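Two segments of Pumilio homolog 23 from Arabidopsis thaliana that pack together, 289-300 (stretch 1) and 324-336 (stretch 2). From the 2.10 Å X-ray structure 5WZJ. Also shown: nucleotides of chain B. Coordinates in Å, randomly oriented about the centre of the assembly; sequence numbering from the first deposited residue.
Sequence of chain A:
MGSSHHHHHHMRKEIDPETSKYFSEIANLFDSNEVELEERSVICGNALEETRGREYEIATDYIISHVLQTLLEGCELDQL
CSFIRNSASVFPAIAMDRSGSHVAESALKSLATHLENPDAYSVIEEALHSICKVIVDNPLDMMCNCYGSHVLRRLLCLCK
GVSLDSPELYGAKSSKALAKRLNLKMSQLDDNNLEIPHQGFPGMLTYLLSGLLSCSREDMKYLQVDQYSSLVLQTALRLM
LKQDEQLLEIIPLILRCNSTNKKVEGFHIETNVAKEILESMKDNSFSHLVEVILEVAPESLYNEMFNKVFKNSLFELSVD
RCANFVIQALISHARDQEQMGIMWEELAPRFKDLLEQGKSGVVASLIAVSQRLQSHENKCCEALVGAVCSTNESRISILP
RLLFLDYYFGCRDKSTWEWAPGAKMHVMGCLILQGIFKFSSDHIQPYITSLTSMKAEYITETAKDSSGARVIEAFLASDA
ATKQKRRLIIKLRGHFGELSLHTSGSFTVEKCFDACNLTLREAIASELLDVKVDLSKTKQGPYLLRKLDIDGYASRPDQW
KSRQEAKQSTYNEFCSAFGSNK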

ATOM      1  N   LEU A 289      12.125   7.778   1.932  1.00 13.68           N
ATOM      2  CA  LEU A 289      11.936   8.962   1.089  1.00 12.39           C
ATOM      3  C   LEU A 289      12.293   8.668  -0.369  1.00 15.32           C
ATOM      4  O   LEU A 289      11.573   9.071  -1.290  1.00 16.73           O
ATOM      5  N   VAL A 290      13.425   7.998  -0.602  1.00 14.12           N
ATOM      6  CA  VAL A 290      13.848   7.767  -1.982  1.00 14.45           C
ATOM      7  C   VAL A 290      12.906   6.783  -2.694  1.00 16.78           C
ATOM      8  O   VAL A 290      12.704   6.885  -3.911  1.00 14.02           O
ATOM      9  N   GLU A 291      12.314   5.831  -1.961  1.00 15.26           N
ATOM     10  CA  GLU A 291      11.260   4.997  -2.545  1.00 22.98           C
ATOM     11  C   GLU A 291      10.192   5.860  -3.195  1.00 20.21           C
ATOM     12  O   GLU A 291       9.764   5.599  -4.322  1.00 15.99           O
ATOM     13  N   VAL A 292       9.755   6.902  -2.492  1.00 13.30           N
ATOM     14  CA  VAL A 292       8.677   7.732  -3.013  1.00 11.17           C
ATOM     15  C   VAL A 292       9.172   8.589  -4.173  1.00 14.70           C
ATOM     16  O   VAL A 292       8.476   8.749  -5.181  1.00 19.12           O
ATOM     17  N   ILE A 293      10.387   9.135  -4.060  1.00 13.28           N
ATOM     18  CA  ILE A 293      10.978   9.879  -5.172  1.00 12.65           C
ATOM     19  C   ILE A 293      10.952   9.048  -6.452  1.00 17.97           C
ATOM     20  O   ILE A 293      10.551   9.528  -7.525  1.00 15.55           O
ATOM     21  N   LEU A 294      11.379   7.786  -6.358  1.00 15.12           N
ATOM     22  CA  LEU A 294      11.438   6.942  -7.551  1.00 16.35           C
ATOM     23  C   LEU A 294      10.048   6.625  -8.084  1.00 17.20           C
ATOM     24  O   LEU A 294       9.872   6.505  -9.302  1.00 16.97           O
ATOM     25  N   GLU A 295       9.053   6.512  -7.196  1.00 16.44           N
ATOM     26  CA  GLU A 295       7.685   6.242  -7.630  1.00 22.14           C
ATOM     27  C   GLU A 295       7.081   7.410  -8.395  1.00 23.14           C
ATOM     28  O   GLU A 295       6.261   7.197  -9.292  1.00 18.11           O
ATOM     29  N   VAL A 296       7.416   8.651  -8.021  1.00 19.13           N
ATOM     30  CA  VAL A 296       6.822   9.813  -8.682  1.00 17.15           C
ATOM     31  C   VAL A 296       7.745  10.469  -9.701  1.00 17.10           C
ATOM     32  O   VAL A 296       7.307  11.397 -10.403  1.00 18.48           O
ATOM     33  N   ALA A 297       8.992  10.014  -9.823  1.00 16.67           N
ATOM     34  CA  ALA A 297       9.966  10.736 -10.630  1.00 18.22           C
ATOM     35  C   ALA A 297       9.536  10.771 -12.094  1.00 20.21           C
ATOM     36  O   ALA A 297       9.150   9.732 -12.644  1.00 18.34           O
ATOM     37  N   PRO A 298       9.560  11.937 -12.746  1.00 22.17           N
ATOM     38  CA  PRO A 298       9.425  11.978 -14.203  1.00 18.17           C
ATOM     39  C   PRO A 298      10.592  11.272 -14.874  1.00 22.66           C
ATOM     40  O   PRO A 298      11.651  11.074 -14.279  1.00 17.89           O
ATOM     41  N   GLU A 299      10.389  10.922 -16.151  1.00 20.67           N
ATOM     42  CA  GLU A 299      11.317  10.032 -16.847  1.00 27.22           C
ATOM     43  C   GLU A 299      12.751  10.543 -16.782  1.00 28.69           C
ATOM     44  O   GLU A 299      13.673   9.798 -16.425  1.00 25.20           O
ATOM     45  N   SER A 300      12.961  11.814 -17.129  1.00 23.90           N
ATOM     46  CA  SER A 300      14.317  12.349 -17.185  1.00 26.80           C
ATOM     47  C   SER A 300      14.981  12.291 -15.818  1.00 29.34           C
ATOM     48  O   SER A 300      16.178  12.002 -15.700  1.00 23.68           O
ATOM     49  N   ASN A 324      17.176  -2.186   0.191  1.00 16.83           N
ATOM     50  CA  ASN A 324      16.624  -3.107  -0.801  1.00 21.00           C
ATOM     51  C   ASN A 324      15.222  -2.686  -1.211  1.00 19.00           C
ATOM     52  O   ASN A 324      14.803  -2.963  -2.336  1.00 18.32           O
ATOM     53  N   PHE A 325      14.495  -1.987  -0.333  1.00 18.70           N
ATOM     54  CA  PHE A 325      13.187  -1.480  -0.739  1.00 15.42           C
ATOM     55  C   PHE A 325      13.313  -0.327  -1.727  1.00 16.87           C
ATOM     56  O   PHE A 325      12.428  -0.145  -2.572  1.00 14.60           O
ATOM     57  N   VAL A 326      14.404   0.447  -1.650  1.00 15.05           N
ATOM     58  CA  VAL A 326      14.674   1.438  -2.687  1.00 16.53           C
ATOM     59  C   VAL A 326      14.933   0.750  -4.019  1.00 17.64           C
ATOM     60  O   VAL A 326      14.463   1.204  -5.071  1.00 17.98           O
ATOM     61  N   ILE A 327      15.691  -0.346  -4.000  1.00 14.45           N
ATOM     62  CA  ILE A 327      15.945  -1.070  -5.240  1.00 14.78           C
ATOM     63  C   ILE A 327      14.636  -1.617  -5.804  1.00 18.65           C
ATOM     64  O   ILE A 327      14.407  -1.590  -7.020  1.00 16.70           O
ATOM     65  N   GLN A 328      13.741  -2.083  -4.929  1.00 15.93           N
ATOM     66  CA  GLN A 328      12.442  -2.552  -5.397  1.00 17.88           C
ATOM     67  C   GLN A 328      11.679  -1.445  -6.112  1.00 20.80           C
ATOM     68  O   GLN A 328      11.085  -1.672  -7.176  1.00 18.09           O
ATOM     69  N   ALA A 329      11.677  -0.238  -5.536  1.00 17.85           N
ATOM     70  CA  ALA A 329      11.041   0.899  -6.201  1.00 18.94           C
ATOM     71  C   ALA A 329      11.757   1.243  -7.500  1.00 14.63           C
ATOM     72  O   ALA A 329      11.112   1.521  -8.517  1.00 17.32           O
ATOM     73  N   LEU A 330      13.090   1.234  -7.491  1.00 17.58           N
ATOM     74  CA  LEU A 330      13.832   1.529  -8.718  1.00 19.30           C
ATOM     75  C   LEU A 330      13.485   0.536  -9.824  1.00 19.21           C
ATOM     76  O   LEU A 330      13.190   0.927 -10.960  1.00 18.65           O
ATOM     77  N   ILE A 331      13.545  -0.757  -9.510  1.00 17.33           N
ATOM     78  CA  ILE A 331      13.227  -1.793 -10.491  1.00 22.29           C
ATOM     79  C   ILE A 331      11.827  -1.579 -11.058  1.00 23.19           C
ATOM     80  O   ILE A 331      11.623  -1.567 -12.280  1.00 20.77           O
ATOM     81  N   SER A 332      10.844  -1.397 -10.169  1.00 18.32           N
ATOM     82  CA  SER A 332       9.439  -1.348 -10.576  1.00 20.15           C
ATOM     83  C   SER A 332       9.157  -0.201 -11.528  1.00 25.72           C
ATOM     84  O   SER A 332       8.177  -0.253 -12.279  1.00 25.97           O
ATOM     85  N   HIS A 333       9.976   0.852 -11.495  1.00 20.26           N
ATOM     86  CA  HIS A 333       9.724   2.032 -12.310  1.00 21.42           C
ATOM     87  C   HIS A 333      10.745   2.215 -13.422  1.00 21.94           C
ATOM     88  O   HIS A 333      10.820   3.297 -14.010  1.00 22.81           O
ATOM     89  N   ALA A 334      11.512   1.172 -13.745  1.00 19.26           N
ATOM     90  CA  ALA A 334      12.423   1.250 -14.879  1.00 25.16           C
ATOM     91  C   ALA A 334      11.651   1.550 -16.163  1.00 25.14           C
ATOM     92  O   ALA A 334      10.478   1.198 -16.306  1.00 26.70           O
ATOM     93  N   ARG A 335      12.316   2.239 -17.091  1.00 28.45           N
ATOM     94  CA  ARG A 335      11.640   2.826 -18.240  1.00 28.78           C
ATOM     95  C   ARG A 335      11.853   2.073 -19.550  1.00 31.44           C
ATOM     96  O   ARG A 335      10.944   2.054 -20.379  1.00 27.58           O
ATOM     97  N   ASP A 336      13.009   1.449 -19.762  1.00 29.82           N
ATOM     98  CA  ASP A 336      13.321   0.910 -21.082  1.00 34.70           C
ATOM     99  C   ASP A 336      14.121  -0.380 -20.955  1.00 36.22           C
ATOM    100  O   ASP A 336      14.524  -0.800 -19.862  1.00 26.89           O
TER

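Helices 289-296 and 324-332 run parallel, their axes 8.6 Å apart at closest approach. Apolar contacts fill the space between them. Leu294 (chi1 m, chi2 t) points toward stretch 2. Its CD1 lies 3.7 Å from Leu330 CB and 3.8 Å from Val326 CG1. Val290 and Val326, both t, meet at 3.6 Å between their CG1 atoms. Ala329 also points in; its small CB sits 3.8 Å from Glu291 O and 4.2 Å from Leu294 CB.

Beyond the helix end, His333 (chi1 m) points toward stretch 1. Glu295 CA lies over its ring face, 3.8 Å from the centroid, as a CH-pi contact. The ring is held by a hydrogen bond from His333 ND1 to Ala329 O (3.0 Å).

Arg335 (m, m, t) supplies the direct hydrogen bond between the stretches, NH2 to Ala297 O at 3.0 Å. Its NH1 bonds to His333 O (3.0 Å). Water 1 accepts from Arg335 NH1 (2.9 Å) and donates to Leu294 O and Ala297 O (both 2.7 Å), so it bridges the stretches.

At the other end is RNA. Glu291 OE1 accepts from G7 N1 (2.7 Å) and N2 (2.8 Å). The Phe325 ring packs one face against the same base. Asn324 pairs with U6, and Gln328 with U5, each through two hydrogen bonds.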

ATOM      1  CB  LEU A 289      12.783  10.128   1.611  1.00 10.26           C
ATOM      2  CG  LEU A 289      12.670  11.479   0.876  1.00 14.40           C
ATOM      3  CD1 LEU A 289      11.209  11.890   0.690  1.00 10.10           C
ATOM      4  CD2 LEU A 289      13.399  12.560   1.661  1.00 13.13           C
ATOM      5  CB  VAL A 290      15.313   7.298  -2.025  1.00 16.23           C
ATOM      6  CG1 VAL A 290      15.755   7.046  -3.473  1.00 13.04           C
ATOM      7  CG2 VAL A 290      16.227   8.347  -1.374  1.00 17.50           C
ATOM      8  CB  GLU A 291      10.599   4.112  -1.485  1.00 16.29           C
ATOM      9  CG  GLU A 291      11.423   2.953  -0.949  1.00 18.75           C
ATOM     10  CD  GLU A 291      10.597   2.146   0.035  1.00 19.79           C
ATOM     11  OE1 GLU A 291      10.918   2.137   1.242  1.00 18.77           O
ATOM     12  OE2 GLU A 291       9.576   1.579  -0.405  1.00 22.13           O
ATOM     13  CB  VAL A 292       8.063   8.583  -1.887  1.00 11.97           C
ATOM     14  CG1 VAL A 292       6.996   9.508  -2.464  1.00 13.48           C
ATOM     15  CG2 VAL A 292       7.434   7.666  -0.830  1.00 15.42           C
ATOM     16  CB  ILE A 293      12.409  10.322  -4.824  1.00 13.37           C
ATOM     17  CG1 ILE A 293      12.373  11.446  -3.783  1.00 16.94           C
ATOM     18  CG2 ILE A 293      13.132  10.789  -6.073  1.00 12.42           C
ATOM     19  CD1 ILE A 293      13.737  11.780  -3.223  1.00 13.56           C
ATOM     20  CB  LEU A 294      12.210   5.655  -7.250  1.00 14.55           C
ATOM     21  CG  LEU A 294      13.714   5.864  -7.023  1.00 16.33           C
ATOM     22  CD1 LEU A 294      14.417   4.579  -6.593  1.00 15.72           C
ATOM     23  CD2 LEU A 294      14.323   6.394  -8.308  1.00 17.08           C
ATOM     24  CB  GLU A 295       6.796   5.916  -6.433  1.00 23.25           C
ATOM     25  CG  GLU A 295       7.015   4.516  -5.930  1.00 40.03           C
ATOM     26  CD  GLU A 295       6.473   4.300  -4.542  1.00 46.38           C
ATOM     27  OE1 GLU A 295       5.473   4.973  -4.169  1.00 38.35           O
ATOM     28  OE2 GLU A 295       7.070   3.455  -3.835  1.00 49.29           O
ATOM     29  CB  VAL A 296       6.363  10.870  -7.653  1.00 17.45           C
ATOM     30  CG1 VAL A 296       5.354  10.262  -6.709  1.00 12.57           C
ATOM     31  CG2 VAL A 296       7.577  11.451  -6.899  1.00 13.20           C
ATOM     32  CB  ALA A 297      11.341  10.081 -10.517  1.00 21.80           C
ATOM     33  CB  PRO A 298       9.434  13.479 -14.525  1.00 23.64           C
ATOM     34  CG  PRO A 298       8.995  14.134 -13.251  1.00 23.06           C
ATOM     35  CD  PRO A 298       9.594  13.284 -12.159  1.00 16.72           C
ATOM     36  CB  GLU A 299      10.885   9.852 -18.306  1.00 33.52           C
ATOM     37  CG  GLU A 299      11.936   9.134 -19.150  1.00 48.29           C
ATOM     38  CD  GLU A 299      11.406   8.675 -20.501  1.00 59.46           C
ATOM     39  OE1 GLU A 299      10.302   8.082 -20.545  1.00 63.69           O
ATOM     40  OE2 GLU A 299      12.099   8.910 -21.516  1.00 55.92           O
ATOM     41  CB  SER A 300      14.281  13.793 -17.695  1.00 30.41           C
ATOM     42  OG  SER A 300      13.473  14.593 -16.838  1.00 32.30           O
ATOM     43  CB  ASN A 324      16.640  -4.557  -0.299  1.00 16.80           C
ATOM     44  CG  ASN A 324      15.464  -4.895   0.588  1.00 19.57           C
ATOM     45  OD1 ASN A 324      14.448  -5.406   0.116  1.00 22.64           O
ATOM     46  ND2 ASN A 324      15.594  -4.614   1.889  1.00 19.62           N
ATOM     47  CB  PHE A 325      12.382  -1.063   0.487  1.00 17.31           C
ATOM     48  CG  PHE A 325      12.007  -2.216   1.368  1.00 19.40           C
ATOM     49  CD1 PHE A 325      10.904  -3.008   1.064  1.00 20.78           C
ATOM     50  CD2 PHE A 325      12.776  -2.527   2.486  1.00 18.77           C
ATOM     51  CE1 PHE A 325      10.555  -4.078   1.868  1.00 22.22           C
ATOM     52  CE2 PHE A 325      12.448  -3.607   3.286  1.00 18.88           C
ATOM     53  CZ  PHE A 325      11.324  -4.379   2.986  1.00 21.18           C
ATOM     54  CB  VAL A 326      15.858   2.339  -2.293  1.00 17.71           C
ATOM     55  CG1 VAL A 326      16.058   3.426  -3.352  1.00 13.15           C
ATOM     56  CG2 VAL A 326      15.628   2.978  -0.923  1.00 18.89           C
ATOM     57  CB  ILE A 327      16.991  -2.177  -5.003  1.00 18.34           C
ATOM     58  CG1 ILE A 327      18.314  -1.561  -4.551  1.00 17.57           C
ATOM     59  CG2 ILE A 327      17.207  -3.006  -6.277  1.00 19.31           C
ATOM     60  CD1 ILE A 327      18.813  -0.419  -5.485  1.00 15.35           C
ATOM     61  CB  GLN A 328      11.622  -3.088  -4.229  1.00 16.74           C
ATOM     62  CG  GLN A 328      12.077  -4.450  -3.700  1.00 18.91           C
ATOM     63  CD  GLN A 328      11.175  -4.926  -2.577  1.00 22.52           C
ATOM     64  OE1 GLN A 328       9.957  -4.729  -2.626  1.00 21.39           O
ATOM     65  NE2 GLN A 328      11.766  -5.530  -1.544  1.00 17.97           N
ATOM     66  CB  ALA A 329      11.010   2.112  -5.258  1.00 16.18           C
ATOM     67  CB  LEU A 330      15.332   1.500  -8.446  1.00 17.55           C
ATOM     68  CG  LEU A 330      16.234   1.762  -9.660  1.00 21.40           C
ATOM     69  CD1 LEU A 330      16.403   3.257  -9.923  1.00 12.62           C
ATOM     70  CD2 LEU A 330      17.577   1.136  -9.412  1.00 20.79           C
ATOM     71  CB  ILE A 331      13.364  -3.189  -9.854  1.00 21.29           C
ATOM     72  CG1 ILE A 331      14.822  -3.497  -9.498  1.00 20.80           C
ATOM     73  CG2 ILE A 331      12.820  -4.263 -10.801  1.00 19.19           C
ATOM     74  CD1 ILE A 331      14.976  -4.741  -8.628  1.00 18.54           C
ATOM     75  CB  SER A 332       8.530  -1.195  -9.352  1.00 26.12           C
ATOM     76  OG  SER A 332       8.750  -2.233  -8.432  1.00 46.02           O
ATOM     77  CB  HIS A 333       9.644   3.266 -11.408  1.00 19.07           C
ATOM     78  CG  HIS A 333       8.456   3.235 -10.505  1.00 18.92           C
ATOM     79  ND1 HIS A 333       8.470   2.603  -9.280  1.00 22.34           N
ATOM     80  CD2 HIS A 333       7.194   3.692 -10.680  1.00 19.56           C
ATOM     81  CE1 HIS A 333       7.273   2.692  -8.727  1.00 18.11           C
ATOM     82  NE2 HIS A 333       6.479   3.344  -9.556  1.00 25.25           N
ATOM     83  CB  ALA A 334      13.216  -0.052 -15.021  1.00 22.29           C
ATOM     84  CB  ARG A 335      12.083   4.285 -18.435  1.00 26.30           C
ATOM     85  CG  ARG A 335      11.622   5.269 -17.348  1.00 26.32           C
ATOM     86  CD  ARG A 335      10.130   5.126 -17.068  1.00 32.07           C
ATOM     87  NE  ARG A 335       9.515   6.384 -16.639  1.00 35.47           N
ATOM     88  CZ  ARG A 335       9.520   6.841 -15.386  1.00 35.11           C
ATOM     89  NH1 ARG A 335      10.120   6.146 -14.402  1.00 21.14           N
ATOM     90  NH2 ARG A 335       8.926   8.001 -15.112  1.00 30.59           N
ATOM     91  CB  ASP A 336      14.067   1.945 -21.945  1.00 30.48           C
ATOM     92  CG  ASP A 336      15.367   2.429 -21.315  1.00 35.85           C
ATOM     93  OD1 ASP A 336      16.129   1.615 -20.752  1.00 35.57           O
ATOM     94  OD2 ASP A 336      15.641   3.643 -21.400  1.00 43.56           O
TER
ATOM     95  P     G B   7      11.550  -6.434   9.463  1.00 31.54           P
ATOM     96  OP1   G B   7      12.210  -6.979  10.671  1.00 30.37           O
ATOM     97  OP2   G B   7      10.084  -6.297   9.314  1.00 28.87           O
ATOM     98  O5'   G B   7      12.072  -4.944   9.239  1.00 26.09           O
ATOM     99  C5'   G B   7      13.441  -4.624   9.398  1.00 27.71           C
ATOM    100  C4'   G B   7      13.708  -3.182   9.043  1.00 28.28           C
ATOM    101  O4'   G B   7      13.718  -3.003   7.602  1.00 27.27           O
ATOM    102  C3'   G B   7      12.672  -2.180   9.517  1.00 29.80           C
ATOM    103  O3'   G B   7      12.785  -1.890  10.897  1.00 30.95           O
ATOM    104  C2'   G B   7      12.939  -0.989   8.602  1.00 25.62           C
ATOM    105  O2'   G B   7      14.080  -0.274   9.043  1.00 29.34           O
ATOM    106  C1'   G B   7      13.289  -1.695   7.283  1.00 25.89           C
ATOM    107  N9    G B   7      12.111  -1.776   6.407  1.00 24.50           N
ATOM    108  C8    G B   7      11.040  -2.632   6.522  1.00 20.54           C
ATOM    109  N7    G B   7      10.134  -2.417   5.613  1.00 21.72           N
ATOM    110  C5    G B   7      10.623  -1.355   4.865  1.00 22.32           C
ATOM    111  C6    G B   7      10.074  -0.680   3.744  1.00 22.21           C
ATOM    112  O6    G B   7       9.004  -0.908   3.178  1.00 19.09           O
ATOM    113  N1    G B   7      10.897   0.337   3.275  1.00 21.36           N
ATOM    114  C2    G B   7      12.100   0.671   3.843  1.00 23.11           C
ATOM    115  N2    G B   7      12.759   1.689   3.271  1.00 22.61           N
ATOM    116  N3    G B   7      12.624   0.052   4.894  1.00 25.17           N
ATOM    117  C4    G B   7      11.840  -0.941   5.350  1.00 26.67           C
ATOM    118  P     U B   6       8.616 -10.757   5.154  1.00 27.90           P
ATOM    119  OP1   U B   6       9.430 -11.876   4.620  1.00 32.39           O
ATOM    120  OP2   U B   6       7.369 -11.037   5.888  1.00 29.17           O
ATOM    121  O5'   U B   6       9.515  -9.842   6.095  1.00 28.20           O
ATOM    122  C5'   U B   6      10.559 -10.370   6.900  1.00 24.19           C
ATOM    123  C4'   U B   6      11.671  -9.362   7.050  1.00 27.37           C
ATOM    124  O4'   U B   6      12.417  -9.306   5.805  1.00 27.55           O
ATOM    125  C3'   U B   6      11.200  -7.930   7.333  1.00 23.01           C
ATOM    126  O3'   U B   6      12.119  -7.270   8.207  1.00 29.10           O
ATOM    127  C2'   U B   6      11.232  -7.277   5.950  1.00 23.37           C
ATOM    128  O2'   U B   6      11.405  -5.876   5.971  1.00 22.31           O
ATOM    129  C1'   U B   6      12.427  -7.977   5.305  1.00 27.31           C
ATOM    130  N1    U B   6      12.384  -8.048   3.833  1.00 25.79           N
ATOM    131  C2    U B   6      13.291  -7.279   3.119  1.00 24.05           C
ATOM    132  O2    U B   6      14.100  -6.536   3.662  1.00 25.46           O
ATOM    133  N3    U B   6      13.213  -7.402   1.751  1.00 22.45           N
ATOM    134  C4    U B   6      12.351  -8.215   1.038  1.00 20.00           C
ATOM    135  O4    U B   6      12.402  -8.232  -0.198  1.00 19.11           O
ATOM    136  C5    U B   6      11.451  -8.983   1.848  1.00 19.59           C
ATOM    137  C6    U B   6      11.490  -8.874   3.184  1.00 19.70           C
ATOM    138  P     U B   5       3.180  -7.480   4.163  1.00 35.79           P
ATOM    139  OP1   U B   5       3.014  -8.397   5.315  1.00 27.79           O
ATOM    140  OP2   U B   5       3.179  -6.005   4.325  1.00 37.81           O
ATOM    141  O5'   U B   5       4.521  -7.874   3.397  1.00 32.30           O
ATOM    142  C5'   U B   5       4.774  -9.225   3.032  1.00 25.56           C
ATOM    143  C4'   U B   5       6.241  -9.457   2.776  1.00 23.99           C
ATOM    144  O4'   U B   5       6.631  -8.744   1.572  1.00 23.59           O
ATOM    145  C3'   U B   5       7.168  -8.961   3.881  1.00 26.51           C
ATOM    146  O3'   U B   5       8.315  -9.795   3.910  1.00 27.13           O
ATOM    147  C2'   U B   5       7.569  -7.574   3.379  1.00 21.32           C
ATOM    148  O2'   U B   5       8.785  -7.090   3.907  1.00 22.86           O
ATOM    149  C1'   U B   5       7.657  -7.814   1.875  1.00 22.16           C
ATOM    150  N1    U B   5       7.427  -6.621   1.049  1.00 25.85           N
ATOM    151  C2    U B   5       8.395  -6.315   0.114  1.00 23.07           C
ATOM    152  O2    U B   5       9.410  -6.971  -0.015  1.00 22.81           O
ATOM    153  N3    U B   5       8.145  -5.208  -0.656  1.00 25.26           N
ATOM    154  C4    U B   5       7.034  -4.397  -0.584  1.00 26.95           C
ATOM    155  O4    U B   5       6.963  -3.442  -1.351  1.00 30.21           O
ATOM    156  C5    U B   5       6.066  -4.778   0.399  1.00 26.96           C
ATOM    157  C6    U B   5       6.283  -5.860   1.166  1.00 24.93           C
HETATM  158  O   HOH W   1       9.322   7.147 -11.835  1.00 19.85           O